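PDB 3ETZ: adhesin A from Fusobacterium nucleatum, which probably mediates attachment of the bacterium to other cells as a surface adhesin, and oligomerises through a motif known as the leucine chain. Local coordinates for residues E26-F29 with N30-R33; A57-L60 with Q61-N65; A89-E92 with Q93-A96. The protein carries 1 engineered substitution. All coordinates share one frame; numbering follows the deposited sequence.

Overall arrangement
The chain is a long antiparallel helix-loop-helix hairpin, helix 5-63 followed by helix 70-108, and all three contacts are local ones, each within a stretch of eight or nine consecutive residues. Contacts 1 and 2 lie on the first helix, on opposite sides of the chain's centre, with their own centres 46 Å apart. Contact 3 lies on the second helix, its centre about 5 Å from that of the chain, 20 Å from the centre of contact 1 and 27 Å from that of contact 2. None touches another; contacts 1 and 3 come nearest, with about 9 Å between closest atoms. Contact 2 is the one beside the hairpin loop.

Contact 1: E26-F29 with N30-R33; sequences EARF and NEER
Glu32 turns its CG beside its own backbone N (chi1 -65°) and runs out extended, while Arg28, one turn earlier, bends at chi2 and chi3 until its guanidinium reaches the same place. The two side chains cross at about a right angle. Glu32 CG lies over one face of the guanidinium, near the rim, and the carboxylate beyond it stands nearly upright to that plane, at 79°. Arg28 NH1 meets Glu32 OE2 at 3.1 Å in a salt bridge; its hydrogen bond is weak because the N-H points well off the oxygen. Arg28 CD also lies 3.2 Å from Glu32 OE2, so the carboxylate oxygen rests against the methylene chain as much as against the charged end.

A second pair follows one residue on. Phe29 CE2 lies over one face of the Arg33 guanidinium, 3.5 Å from Arg33 NH2, and the planes are 77° apart. The ring thus presents its edge to that face, and the charge does not sit over the aromatic cloud.

Glu26 and Asn30 run side by side, and a water ties their ends together: it donates to Asn30 OD1 at 3.2 Å and, weakly, to Glu26 OE2. Beneath these pairs the backbone carries regular bonds, with Glu31 N to Ala27 O at 2.9 Å and Arg33 N to Phe29 O at 3.0 Å among them. Both larger pairs have a member on helix 70-108: Glu32 touches Ile104, while Phe29 and Arg33 both meet Phe101. These are i to i+4 side-chain pairs along one helix of an antiparallel helix-loop-helix hairpin, consistent with the coiled coil predicted for this chain.

Contact 2: A57-L60 with Q61-N65; sequences AQRL and QAEAN
Glu63 runs extended alongside Arg59, its CB and CG lying on the Arg59 carbonyl oxygen and its CD and OE2 on Arg59 CG. Glu63 CB sits 3.3 Å from Arg59 O. With CG placed beside the backbone N (chi1 -62°), the next methylene packs over the same carbonyl, Glu63 CG to Arg59 O being 3.1 Å. That oxygen also accepts the backbone N-H, Glu63 N to Arg59 O, 2.9 Å. Glu63 CD then comes level with the Arg59 methylenes, 3.4 Å from Arg59 CG, because the two chains point in the same direction.

At the tip the two oxygens part company. Glu63 OE2 lies against aliphatic carbon, 3.3 Å from Arg59 CG, and at 4.4 Å from Arg59 NE it is too far for a salt bridge. The Arg59 chain is extended to CD and then bends at chi3 (65°), leaving the guanidinium turned 64° from the carboxylate plane. A water links the two: it accepts from Arg59 NE at 3.0 Å, in the guanidinium plane at its edge, and gives a weak, long bond to Glu63 OE1. The stronger grip on OE1 is the salt bridge from Arg67, in the chain that turns toward the second helix. The charges of Arg59 and Glu63 are thus near but not in contact, and the pull between them is probably modest.

Leu60, by contrast, reaches across to helix 70-108, touching Tyr73 and Tyr80, and Ala57 rests on Tyr80 as well. This last part of helix 5-63 therefore packs antiparallel against the start of helix 70-108, beside the loop that joins them.

Contact 3: A89-E92 with Q93-A96; sequences AEME and QQKA
From Gln93 to Ala96, every backbone N bonds to the carbonyl four residues back, as in regular alpha-helix, with Gln93 N to Ala89 O at 3.1 Å and Lys95 N to Met91 O at 2.9 Å. Over the Glu90 carbonyl, which accepts the backbone N-H of Gln94, runs the Gln94 side chain. Its CG is set beside the backbone N (chi1 -75°), which leaves Gln94 CG 3.5 Å from Glu90 O, and the rest of the chain is extended. Glu90 comes to meet it at an oblique angle, and the carboxylate is practically perpendicular to the amide, at 89°. Glu90 CG packs against the amide carbon of Gln94, with 3.9 Å between Glu90 CG and Gln94 CD.

Two other side chains cover carbonyls in the same way: Gln93 CG lies 3.5 Å from Ala89 O, and Lys95 CG 3.4 Å from Met91 O. The Lys95 chain then runs extended away from the preceding turn.

Met91 is the buried member, bent at its last torsion and lodged against Leu43, Asn46 and Glu47 of helix 5-63, while Gln94 touches Ala42. Through Met91 and Gln94 this part of helix 70-108 packs on helix 5-63 in the antiparallel helix-loop-helix hairpin of the adhesin, consistent with the predicted coiled coil.

Contact 1: E26-F29 with N30-R33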
loop_
_atom_site.group_PDB
_atom_site.type_symbol
_atom_site.label_atom_id
_atom_site.label_comp_id
_atom_site.label_asym_id
_atom_site.label_seq_id
_atom_site.Cartn_x
_atom_site.Cartn_y
_atom_site.Cartn_z
ATOM N N GLU A 26 7.981 -19.919 -2.900
ATOM C CA GLU A 26 7.545 -19.405 -4.203
ATOM C C GLU A 26 6.118 -18.823 -4.134
ATOM O O GLU A 26 5.841 -17.746 -4.656
ATOM C CB GLU A 26 7.581 -20.533 -5.238
ATOM C CG GLU A 26 6.884 -20.226 -6.542
ATOM C CD GLU A 26 6.876 -21.424 -7.476
ATOM O OE1 GLU A 26 6.364 -22.508 -7.093
ATOM O OE2 GLU A 26 7.385 -21.277 -8.600
ATOM N N ALA A 27 5.216 -19.549 -3.487
ATOM C CA ALA A 27 3.839 -19.100 -3.339
ATOM C C ALA A 27 3.783 -17.793 -2.525
ATOM O O ALA A 27 2.971 -16.895 -2.817
ATOM C CB ALA A 27 2.997 -20.212 -2.656
ATOM N N ARG A 28 4.646 -17.696 -1.511
ATOM C CA ARG A 28 4.749 -16.516 -0.646
ATOM C C ARG A 28 5.184 -15.318 -1.506
ATOM O O ARG A 28 4.634 -14.213 -1.410
ATOM C CB ARG A 28 5.814 -16.753 0.428
ATOM C CG ARG A 28 5.536 -16.192 1.822
ATOM C CD ARG A 28 5.539 -14.691 1.929
ATOM N NE ARG A 28 4.182 -14.224 2.139
ATOM C CZ ARG A 28 3.835 -13.055 2.678
ATOM N NH1 ARG A 28 4.748 -12.187 3.092
ATOM N NH2 ARG A 28 2.549 -12.749 2.775
ATOM N N PHE A 29 6.189 -15.540 -2.340
ATOM C CA PHE A 29 6.648 -14.469 -3.207
ATOM C C PHE A 29 5.523 -14.012 -4.149
ATOM O O PHE A 29 5.320 -12.807 -4.348
ATOM C CB PHE A 29 7.856 -14.915 -4.039
ATOM C CG PHE A 29 8.311 -13.875 -5.033
ATOM C CD1 PHE A 29 9.217 -12.895 -4.667
ATOM C CD2 PHE A 29 7.811 -13.876 -6.331
ATOM C CE1 PHE A 29 9.627 -11.911 -5.589
ATOM C CE2 PHE A 29 8.211 -12.903 -7.257
ATOM C CZ PHE A 29 9.127 -11.920 -6.874
ATOM N N ASN A 30 4.787 -14.962 -4.723
ATOM C CA ASN A 30 3.708 -14.612 -5.633
ATOM C C ASN A 30 2.624 -13.819 -4.900
ATOM O O ASN A 30 1.997 -12.932 -5.469
ATOM C CB ASN A 30 3.075 -15.878 -6.260
ATOM C CG ASN A 30 4.006 -16.588 -7.230
ATOM O OD1 ASN A 30 3.796 -17.757 -7.580
ATOM N ND2 ASN A 30 5.036 -15.892 -7.664
ATOM N N GLU A 31 2.369 -14.177 -3.647
ATOM C CA GLU A 31 1.353 -13.486 -2.855
ATOM C C GLU A 31 1.803 -12.035 -2.586
ATOM O O GLU A 31 0.999 -11.102 -2.667
ATOM C CB GLU A 31 1.116 -14.254 -1.536
ATOM C CG GLU A 31 0.338 -13.520 -0.431
ATOM C CD GLU A 31 -1.107 -13.190 -0.799
ATOM O OE1 GLU A 31 -1.740 -13.977 -1.548
ATOM O OE2 GLU A 31 -1.620 -12.150 -0.309
ATOM N N GLU A 32 3.079 -11.849 -2.288
ATOM C CA GLU A 32 3.616 -10.503 -2.027
ATOM C C GLU A 32 3.514 -9.639 -3.288
ATOM O O GLU A 32 3.275 -8.415 -3.218
ATOM C CB GLU A 32 5.073 -10.578 -1.585
ATOM C CG GLU A 32 5.286 -11.285 -0.251
ATOM C CD GLU A 32 6.752 -11.688 -0.028
ATOM O OE1 GLU A 32 7.550 -11.655 -0.999
ATOM O OE2 GLU A 32 7.106 -12.061 1.115
ATOM N N ARG A 33 3.659 -10.294 -4.440
ATOM C CA ARG A 33 3.586 -9.598 -5.716
ATOM C C ARG A 33 2.165 -9.144 -5.974
ATOM O O ARG A 33 1.939 -8.012 -6.414
ATOM C CB ARG A 33 4.060 -10.509 -6.864
ATOM C CG ARG A 33 3.743 -9.969 -8.264
ATOM C CD ARG A 33 4.333 -10.874 -9.357
ATOM N NE ARG A 33 5.775 -10.670 -9.484
ATOM C CZ ARG A 33 6.595 -11.435 -10.204
ATOM N NH1 ARG A 33 6.134 -12.485 -10.879
ATOM N NH2 ARG A 33 7.888 -11.141 -10.253
HETATM O O HOH W 1 5.329 -19.286 -9.955
#

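Contact 2: A57-L60 with Q61-N65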
loop_
_atom_site.group_PDB
_atom_site.type_symbol
_atom_site.label_atom_id
_atom_site.label_comp_id
_atom_site.label_asym_id
_atom_site.label_seq_id
_atom_site.Cartn_x
_atom_site.Cartn_y
_atom_site.Cartn_z
ATOM N N ALA A 57 -10.251 21.591 -0.863
ATOM C CA ALA A 57 -10.030 22.114 0.489
ATOM C C ALA A 57 -9.329 23.458 0.461
ATOM O O ALA A 57 -9.665 24.359 1.249
ATOM C CB ALA A 57 -9.207 21.119 1.340
ATOM N N GLN A 58 -8.353 23.594 -0.429
ATOM C CA GLN A 58 -7.619 24.848 -0.545
ATOM C C GLN A 58 -8.542 25.989 -0.997
ATOM O O GLN A 58 -8.459 27.101 -0.485
ATOM C CB GLN A 58 -6.449 24.646 -1.513
ATOM C CG GLN A 58 -5.338 23.776 -0.843
ATOM C CD GLN A 58 -4.245 23.344 -1.783
ATOM O OE1 GLN A 58 -4.025 23.960 -2.818
ATOM N NE2 GLN A 58 -3.537 22.279 -1.414
ATOM N N ARG A 59 -9.435 25.706 -1.947
ATOM C CA ARG A 59 -10.363 26.715 -2.421
ATOM C C ARG A 59 -11.334 27.093 -1.312
ATOM O O ARG A 59 -11.611 28.267 -1.111
ATOM C CB ARG A 59 -11.137 26.210 -3.638
ATOM C CG ARG A 59 -12.179 27.219 -4.180
ATOM C CD ARG A 59 -12.814 26.717 -5.484
ATOM N NE ARG A 59 -13.596 25.493 -5.279
ATOM C CZ ARG A 59 -13.248 24.286 -5.730
ATOM N NH1 ARG A 59 -12.125 24.130 -6.421
ATOM N NH2 ARG A 59 -14.031 23.233 -5.495
ATOM N N LEU A 60 -11.861 26.099 -0.594
ATOM C CA LEU A 60 -12.786 26.387 0.492
ATOM C C LEU A 60 -12.111 27.342 1.467
ATOM O O LEU A 60 -12.732 28.321 1.907
ATOM C CB LEU A 60 -13.191 25.107 1.243
ATOM C CG LEU A 60 -14.065 24.116 0.459
ATOM C CD1 LEU A 60 -14.186 22.761 1.213
ATOM C CD2 LEU A 60 -15.439 24.729 0.252
ATOM N N GLN A 61 -10.848 27.069 1.791
ATOM C CA GLN A 61 -10.122 27.900 2.747
ATOM C C GLN A 61 -9.926 29.317 2.236
ATOM O O GLN A 61 -10.175 30.267 2.959
ATOM C CB GLN A 61 -8.751 27.290 3.087
ATOM C CG GLN A 61 -8.032 27.986 4.272
ATOM C CD GLN A 61 -8.843 27.918 5.580
ATOM O OE1 GLN A 61 -9.035 26.836 6.156
ATOM N NE2 GLN A 61 -9.331 29.074 6.041
ATOM N N ALA A 62 -9.480 29.451 0.993
ATOM C CA ALA A 62 -9.213 30.746 0.405
ATOM C C ALA A 62 -10.478 31.578 0.233
ATOM O O ALA A 62 -10.437 32.805 0.346
ATOM C CB ALA A 62 -8.515 30.574 -0.945
ATOM N N GLU A 63 -11.601 30.911 -0.032
ATOM C CA GLU A 63 -12.859 31.611 -0.230
ATOM C C GLU A 63 -13.632 31.962 1.032
ATOM O O GLU A 63 -14.411 32.906 1.025
ATOM C CB GLU A 63 -13.807 30.784 -1.115
ATOM C CG GLU A 63 -13.316 30.497 -2.514
ATOM C CD GLU A 63 -14.345 29.730 -3.319
ATOM O OE1 GLU A 63 -15.216 29.077 -2.696
ATOM O OE2 GLU A 63 -14.276 29.767 -4.567
ATOM N N ALA A 64 -13.425 31.205 2.100
ATOM C CA ALA A 64 -14.185 31.401 3.333
ATOM C C ALA A 64 -14.452 32.836 3.800
ATOM O O ALA A 64 -15.608 33.177 4.085
ATOM C CB ALA A 64 -13.558 30.606 4.466
ATOM N N ASN A 65 -13.415 33.670 3.889
ATOM C CA ASN A 65 -13.615 35.045 4.375
ATOM C C ASN A 65 -14.585 35.871 3.541
ATOM O O ASN A 65 -15.196 36.811 4.053
ATOM C CB ASN A 65 -12.279 35.792 4.484
ATOM C CG ASN A 65 -11.413 35.266 5.607
ATOM O OD1 ASN A 65 -11.916 34.708 6.586
ATOM N ND2 ASN A 65 -10.098 35.458 5.484
HETATM O O HOH W 2 -16.205 26.118 -4.047
#

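Contact 3: A89-E92 with Q93-A96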
loop_
_atom_site.group_PDB
_atom_site.type_symbol
_atom_site.label_atom_id
_atom_site.label_comp_id
_atom_site.label_asym_id
_atom_site.label_seq_id
_atom_site.Cartn_x
_atom_site.Cartn_y
_atom_site.Cartn_z
ATOM N N ALA A 89 -1.742 9.105 4.954
ATOM C CA ALA A 89 -1.189 7.966 5.670
ATOM C C ALA A 89 -1.515 6.684 4.903
ATOM O O ALA A 89 -0.666 5.792 4.810
ATOM C CB ALA A 89 -1.737 7.914 7.128
ATOM N N GLU A 90 -2.720 6.578 4.346
ATOM C CA GLU A 90 -3.061 5.375 3.562
ATOM C C GLU A 90 -2.077 5.255 2.372
ATOM O O GLU A 90 -1.509 4.183 2.113
ATOM C CB GLU A 90 -4.502 5.481 3.021
ATOM C CG GLU A 90 -4.956 4.327 2.108
ATOM C CD GLU A 90 -6.433 4.410 1.741
ATOM O OE1 GLU A 90 -7.218 4.890 2.573
ATOM O OE2 GLU A 90 -6.819 3.990 0.637
ATOM N N MET A 91 -1.866 6.356 1.641
ATOM C CA MET A 91 -0.952 6.311 0.488
ATOM C C MET A 91 0.488 5.998 0.873
ATOM O O MET A 91 1.200 5.310 0.149
ATOM C CB MET A 91 -1.026 7.635 -0.297
ATOM C CG MET A 91 -2.393 7.842 -0.957
ATOM S SD MET A 91 -2.455 9.417 -1.865
ATOM C CE MET A 91 -1.281 9.257 -2.856
ATOM N N GLU A 92 0.922 6.511 2.027
ATOM C CA GLU A 92 2.275 6.227 2.521
ATOM C C GLU A 92 2.432 4.707 2.774
ATOM O O GLU A 92 3.461 4.105 2.457
ATOM C CB GLU A 92 2.507 7.003 3.827
ATOM C CG GLU A 92 3.896 6.906 4.418
ATOM C CD GLU A 92 4.126 7.917 5.545
ATOM O OE1 GLU A 92 3.772 9.111 5.383
ATOM O OE2 GLU A 92 4.679 7.520 6.594
ATOM N N GLN A 93 1.413 4.087 3.365
ATOM C CA GLN A 93 1.475 2.657 3.634
ATOM C C GLN A 93 1.457 1.868 2.322
ATOM O O GLN A 93 2.116 0.835 2.204
ATOM C CB GLN A 93 0.296 2.233 4.534
ATOM C CG GLN A 93 0.442 2.693 5.987
ATOM C CD GLN A 93 1.783 2.297 6.605
ATOM O OE1 GLN A 93 2.185 1.139 6.553
ATOM N NE2 GLN A 93 2.480 3.269 7.178
ATOM N N GLN A 94 0.696 2.345 1.335
ATOM C CA GLN A 94 0.652 1.699 0.037
ATOM C C GLN A 94 2.015 1.780 -0.650
ATOM O O GLN A 94 2.474 0.798 -1.251
ATOM C CB GLN A 94 -0.459 2.317 -0.839
ATOM C CG GLN A 94 -1.850 1.836 -0.393
ATOM C CD GLN A 94 -3.003 2.693 -0.895
ATOM O OE1 GLN A 94 -2.825 3.825 -1.384
ATOM N NE2 GLN A 94 -4.202 2.171 -0.734
ATOM N N LYS A 95 2.673 2.935 -0.564
ATOM C CA LYS A 95 4.006 3.057 -1.167
ATOM C C LYS A 95 4.992 2.162 -0.425
ATOM O O LYS A 95 5.894 1.608 -1.042
ATOM C CB LYS A 95 4.527 4.497 -1.131
ATOM C CG LYS A 95 3.805 5.427 -2.104
ATOM C CD LYS A 95 4.336 6.854 -2.028
ATOM C CE LYS A 95 3.685 7.755 -3.088
ATOM N NZ LYS A 95 3.991 9.197 -2.808
ATOM N N ALA A 96 4.816 2.011 0.886
ATOM C CA ALA A 96 5.710 1.152 1.689
ATOM C C ALA A 96 5.595 -0.317 1.252
ATOM O O ALA A 96 6.594 -1.045 1.261
ATOM C CB ALA A 96 5.395 1.283 3.206
#